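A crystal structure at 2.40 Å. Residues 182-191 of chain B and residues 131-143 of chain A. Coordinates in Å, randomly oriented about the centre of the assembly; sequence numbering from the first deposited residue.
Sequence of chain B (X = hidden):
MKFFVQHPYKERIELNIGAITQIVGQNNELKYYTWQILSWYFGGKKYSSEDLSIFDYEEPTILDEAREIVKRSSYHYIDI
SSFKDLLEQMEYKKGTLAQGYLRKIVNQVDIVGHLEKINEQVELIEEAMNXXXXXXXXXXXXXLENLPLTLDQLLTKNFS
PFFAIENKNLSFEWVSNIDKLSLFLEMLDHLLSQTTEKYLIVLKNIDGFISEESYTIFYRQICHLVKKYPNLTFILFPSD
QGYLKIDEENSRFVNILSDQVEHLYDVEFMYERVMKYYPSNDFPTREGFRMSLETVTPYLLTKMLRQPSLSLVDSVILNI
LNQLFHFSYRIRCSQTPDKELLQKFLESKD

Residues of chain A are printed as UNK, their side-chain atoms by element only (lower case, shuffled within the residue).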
# COMPACT_ATOMS: atom_id res chain seq x y z
N SER B 182 2.03 -6.20 -34.62
CA SER B 182 1.03 -7.13 -35.13
C SER B 182 0.12 -7.58 -34.00
O SER B 182 -1.10 -7.63 -34.17
CB SER B 182 1.71 -8.32 -35.80
OG SER B 182 2.29 -7.91 -37.02
N LEU B 183 0.70 -7.92 -32.85
CA LEU B 183 -0.09 -8.35 -31.70
C LEU B 183 -1.09 -7.26 -31.35
O LEU B 183 -2.28 -7.53 -31.16
CB LEU B 183 0.80 -8.63 -30.49
CG LEU B 183 1.70 -9.86 -30.64
CD1 LEU B 183 2.71 -9.93 -29.51
CD2 LEU B 183 0.83 -11.09 -30.65
N PHE B 184 -0.61 -6.02 -31.30
CA PHE B 184 -1.47 -4.90 -30.99
C PHE B 184 -2.64 -4.80 -31.94
O PHE B 184 -3.76 -4.47 -31.53
CB PHE B 184 -0.68 -3.60 -31.07
CG PHE B 184 -1.54 -2.38 -30.97
CD1 PHE B 184 -2.08 -1.99 -29.75
CD2 PHE B 184 -1.86 -1.64 -32.10
CE1 PHE B 184 -2.91 -0.89 -29.65
CE2 PHE B 184 -2.70 -0.53 -32.01
CZ PHE B 184 -3.22 -0.16 -30.79
N LEU B 185 -2.39 -5.05 -33.22
CA LEU B 185 -3.43 -4.97 -34.24
C LEU B 185 -4.42 -6.12 -34.17
O LEU B 185 -5.59 -5.95 -34.49
CB LEU B 185 -2.82 -4.88 -35.64
CG LEU B 185 -2.07 -3.57 -35.91
CD1 LEU B 185 -1.48 -3.57 -37.31
CD2 LEU B 185 -3.04 -2.41 -35.74
N GLU B 186 -3.94 -7.29 -33.77
CA GLU B 186 -4.85 -8.42 -33.68
C GLU B 186 -5.76 -8.15 -32.49
O GLU B 186 -6.97 -8.41 -32.55
CB GLU B 186 -4.08 -9.73 -33.47
CG GLU B 186 -4.88 -10.93 -33.96
CD GLU B 186 -4.27 -12.27 -33.57
OE1 GLU B 186 -3.03 -12.43 -33.69
OE2 GLU B 186 -5.05 -13.16 -33.16
N MSE B 187 -5.19 -7.61 -31.43
CA MSE B 187 -5.96 -7.28 -30.24
C MSE B 187 -7.06 -6.32 -30.69
O MSE B 187 -8.25 -6.53 -30.44
CB MSE B 187 -5.05 -6.60 -29.21
CG MSE B 187 -5.75 -6.20 -27.91
SE MSE B 187 -6.56 -7.68 -26.95
CE MSE B 187 -5.01 -8.27 -25.94
N LEU B 188 -6.65 -5.26 -31.37
CA LEU B 188 -7.54 -4.24 -31.89
C LEU B 188 -8.63 -4.83 -32.78
O LEU B 188 -9.76 -4.36 -32.77
CB LEU B 188 -6.73 -3.21 -32.67
CG LEU B 188 -7.52 -2.04 -33.22
CD1 LEU B 188 -8.09 -1.23 -32.07
CD2 LEU B 188 -6.62 -1.18 -34.09
N ASP B 189 -8.26 -5.85 -33.55
CA ASP B 189 -9.20 -6.53 -34.46
C ASP B 189 -10.31 -7.17 -33.63
O ASP B 189 -11.50 -6.98 -33.91
CB ASP B 189 -8.48 -7.62 -35.26
CG ASP B 189 -9.33 -8.17 -36.39
OD1 ASP B 189 -10.57 -8.07 -36.34
OD2 ASP B 189 -8.75 -8.73 -37.35
N HIS B 190 -9.91 -7.92 -32.61
CA HIS B 190 -10.86 -8.59 -31.73
C HIS B 190 -11.85 -7.59 -31.16
O HIS B 190 -13.07 -7.76 -31.27
CB HIS B 190 -10.13 -9.28 -30.58
CG HIS B 190 -9.39 -10.52 -30.98
ND1 HIS B 190 -8.61 -11.23 -30.09
CD2 HIS B 190 -9.30 -11.17 -32.16
CE1 HIS B 190 -8.07 -12.27 -30.71
NE2 HIS B 190 -8.47 -12.25 -31.97
N LEU B 191 -11.33 -6.53 -30.56
CA LEU B 191 -12.19 -5.54 -29.96
C LEU B 191 -13.16 -4.86 -30.92
O LEU B 191 -14.32 -4.60 -30.58
CB LEU B 191 -11.35 -4.48 -29.26
CG LEU B 191 -12.23 -3.47 -28.53
CD1 LEU B 191 -13.06 -4.19 -27.47
CD2 LEU B 191 -11.36 -2.41 -27.91
N UNK A 131 -8.71 -19.54 -26.72
CA UNK A 131 -9.28 -19.73 -28.05
C UNK A 131 -9.93 -18.46 -28.55
O UNK A 131 -10.05 -18.26 -29.75
c UNK A 131 -10.75 -23.28 -28.61
n UNK A 131 -13.11 -23.98 -25.89
n UNK A 131 -11.93 -23.33 -27.75
c UNK A 131 -11.99 -24.00 -26.60
c UNK A 131 -10.31 -20.87 -28.06
c UNK A 131 -9.72 -22.27 -28.11
n UNK A 131 -10.94 -24.69 -26.15
N UNK A 132 -10.36 -17.60 -27.64
CA UNK A 132 -10.98 -16.35 -28.05
C UNK A 132 -10.00 -15.19 -28.10
O UNK A 132 -10.26 -14.18 -28.76
n UNK A 132 -15.45 -17.06 -28.44
c UNK A 132 -14.58 -16.05 -28.12
n UNK A 132 -13.69 -17.99 -27.64
c UNK A 132 -13.46 -16.63 -27.62
c UNK A 132 -14.89 -18.22 -28.14
c UNK A 132 -12.17 -16.03 -27.14
N UNK A 133 -8.87 -15.33 -27.41
CA UNK A 133 -7.85 -14.30 -27.43
C UNK A 133 -6.64 -14.90 -28.14
O UNK A 133 -5.59 -15.13 -27.54
c UNK A 133 -6.42 -12.78 -26.08
c UNK A 133 -8.48 -13.24 -23.77
c UNK A 133 -8.70 -13.44 -25.25
c UNK A 133 -7.45 -13.89 -26.02
N UNK A 134 -6.83 -15.14 -29.44
CA UNK A 134 -5.82 -15.75 -30.30
C UNK A 134 -4.62 -14.88 -30.61
O UNK A 134 -4.12 -14.93 -31.73
c UNK A 134 -6.46 -16.15 -31.64
c UNK A 134 -7.81 -16.78 -31.47
o UNK A 134 -7.95 -17.78 -30.76
n UNK A 134 -8.82 -16.20 -32.12
N UNK A 135 -4.12 -14.11 -29.65
CA UNK A 135 -2.97 -13.28 -29.95
C UNK A 135 -1.75 -14.12 -30.28
O UNK A 135 -1.01 -14.56 -29.41
c UNK A 135 -4.22 -10.73 -30.02
c UNK A 135 -2.68 -12.31 -28.81
c UNK A 135 -3.18 -10.06 -27.87
c UNK A 135 -3.75 -11.22 -28.66
N UNK A 136 -1.56 -14.33 -31.58
CA UNK A 136 -0.46 -15.12 -32.12
C UNK A 136 0.11 -14.40 -33.33
O UNK A 136 -0.63 -14.06 -34.26
n UNK A 136 -2.76 -17.36 -31.18
c UNK A 136 -0.96 -16.50 -32.56
o UNK A 136 -0.66 -17.99 -30.70
c UNK A 136 -1.45 -17.35 -31.40
N UNK A 137 1.42 -14.15 -33.32
CA UNK A 137 2.10 -13.49 -34.44
C UNK A 137 3.47 -14.11 -34.62
O UNK A 137 4.41 -13.77 -33.90
c UNK A 137 2.23 -11.99 -34.18
s UNK A 137 0.66 -11.09 -34.23
N UNK A 138 3.58 -15.02 -35.58
CA UNK A 138 4.85 -15.68 -35.81
C UNK A 138 5.09 -16.71 -34.73
O UNK A 138 4.19 -17.48 -34.38
N UNK A 139 6.30 -16.74 -34.19
CA UNK A 139 6.64 -17.69 -33.12
C UNK A 139 6.05 -17.22 -31.80
O UNK A 139 5.96 -18.00 -30.84
c UNK A 139 10.29 -19.04 -33.39
c UNK A 139 8.84 -18.83 -33.82
c UNK A 139 8.15 -17.80 -32.96
n UNK A 139 10.62 -20.27 -33.01
o UNK A 139 11.09 -18.09 -33.39
N UNK A 140 5.67 -15.95 -31.75
CA UNK A 140 5.14 -15.37 -30.53
C UNK A 140 3.66 -15.57 -30.30
O UNK A 140 2.86 -15.61 -31.24
c UNK A 140 5.42 -13.85 -30.49
c UNK A 140 5.12 -13.30 -29.11
c UNK A 140 6.86 -13.59 -30.87
N UNK A 141 3.30 -15.69 -29.02
CA UNK A 141 1.92 -15.86 -28.61
C UNK A 141 1.70 -15.14 -27.28
O UNK A 141 2.57 -15.16 -26.40
o UNK A 141 -1.38 -19.35 -28.21
c UNK A 141 -0.26 -19.03 -27.76
c UNK A 141 0.17 -17.56 -27.83
o UNK A 141 0.52 -19.85 -27.24
c UNK A 141 1.55 -17.34 -28.44
N UNK A 142 0.56 -14.47 -27.16
CA UNK A 142 0.19 -13.77 -25.94
C UNK A 142 -1.02 -14.50 -25.38
O UNK A 142 -2.06 -14.57 -26.02
c UNK A 142 -0.50 -11.50 -25.01
o UNK A 142 -1.33 -8.98 -21.77
c UNK A 142 -1.71 -10.80 -24.92
c UNK A 142 -0.17 -12.31 -26.24
c UNK A 142 0.15 -10.52 -22.88
c UNK A 142 -1.99 -9.97 -23.83
c UNK A 142 0.42 -11.35 -23.97
c UNK A 142 -1.06 -9.83 -22.82
N UNK A 143 -0.87 -15.04 -24.18
CA UNK A 143 -1.95 -15.79 -23.57
C UNK A 143 -1.91 -15.77 -22.05
O UNK A 143 -0.91 -15.40 -21.43
c UNK A 143 -0.55 -17.86 -23.76
n UNK A 143 1.44 -18.80 -23.80
c UNK A 143 0.34 -18.48 -24.57
c UNK A 143 1.23 -18.40 -22.56
c UNK A 143 -1.87 -17.24 -24.03
n UNK A 143 0.03 -17.83 -22.51

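Position 131 carries three carbons, a nitrogen, and then a carbon bearing two more nitrogens: a guanidinium on a long arm, out of reach of the helix of chain B. It is Arg A131, exposed and outside the contact.

Position 132 has one carbon and a five-membered ring of three carbons and two nitrogens. The ring stays off the helix; the backbone makes the approach, with O of 132 lying 3.5 Å from His B190 CE1. The residue is His A132.

Position 133 has four carbons that fork at the first, one arm two carbons long. It is buried, yet its nearest point to the helix is again backbone, CA of 133 lying 3.9 Å from His B190 CE1. This is Ile A133.

Position 134 shows two carbons, the second carrying one oxygen and one nitrogen. The backbone N of 134 meets the edge of the imidazole, 3.4 Å from His B190 CE1, while CB of 134 packs 3.6 Å from Glu B186 OE2. It is Asn A134.

Position 135 has four carbons forked at the second. The CA-to-CB bond runs sideways, but the end of the side chain comes nearer the helix: one terminal carbon of 135 sits 3.6 Å from Glu B186 CB, and the other lies 3.2 Å from the selenomethionine methyl, Met B187 CE. The fork makes it Leu A135.

Position 136 repeats the two-carbon amide pattern, one oxygen and one nitrogen. Its CA-to-CB bond points away from the helix, and the backbone serves the interface instead: N of 136 donates a hydrogen bond to Glu B186 OE1 at 3.2 Å. This is Asn A136, whose ND2 gives a weak hydrogen bond to Asn A134 O at 2.8 Å.

Position 137 has one carbon and one sulfur. Its CA-to-CB bond points toward the helix, and the sulfur of 137 lies 3.6 Å from Leu B183 CD2 and 3.4 Å from Ser B182 CB. It is Cys A137.

Position 138 has no side-chain atoms: Gly A138. Its phi of 75° suits glycine in the type II' turn from Cys A137 to position 140.

Position 139 has three carbons, the third bearing an oxygen and a nitrogen: Gln A139, exposed and out of reach.

Position 140 has one carbon carrying two others, one of which touches Leu B183 CD1 at 4.2 Å. It is Val A140.

Position 141 has three carbons, the third carrying two oxygens: Glu A141, whose CA-to-CB bond points away from the helix.

Position 142 has a carbon followed by a six-carbon ring bearing one oxygen; Met B187 CE meets the ring edge, 4.1 Å from a ring carbon of 142. It is Tyr A142.

Position 143 has one carbon and a five-membered ring of three carbons and two nitrogens: His A143, beyond reach of the helix.

The helix offers positions 183, 186, 187 and 190, successive turns along one side. Leu B183 and Met B187 fit around Leu A135, with Cys A137, Val A140 and Tyr A142 extending the apolar surface. Glu B186 accepts a backbone NH, and His B190 lies against the loop. The rule is apolar packing joined by a hydrogen bond from main chain to a carboxylate, while the turn's tip stays clear.

Chain A 131-143: RHINLNCGQVEYH
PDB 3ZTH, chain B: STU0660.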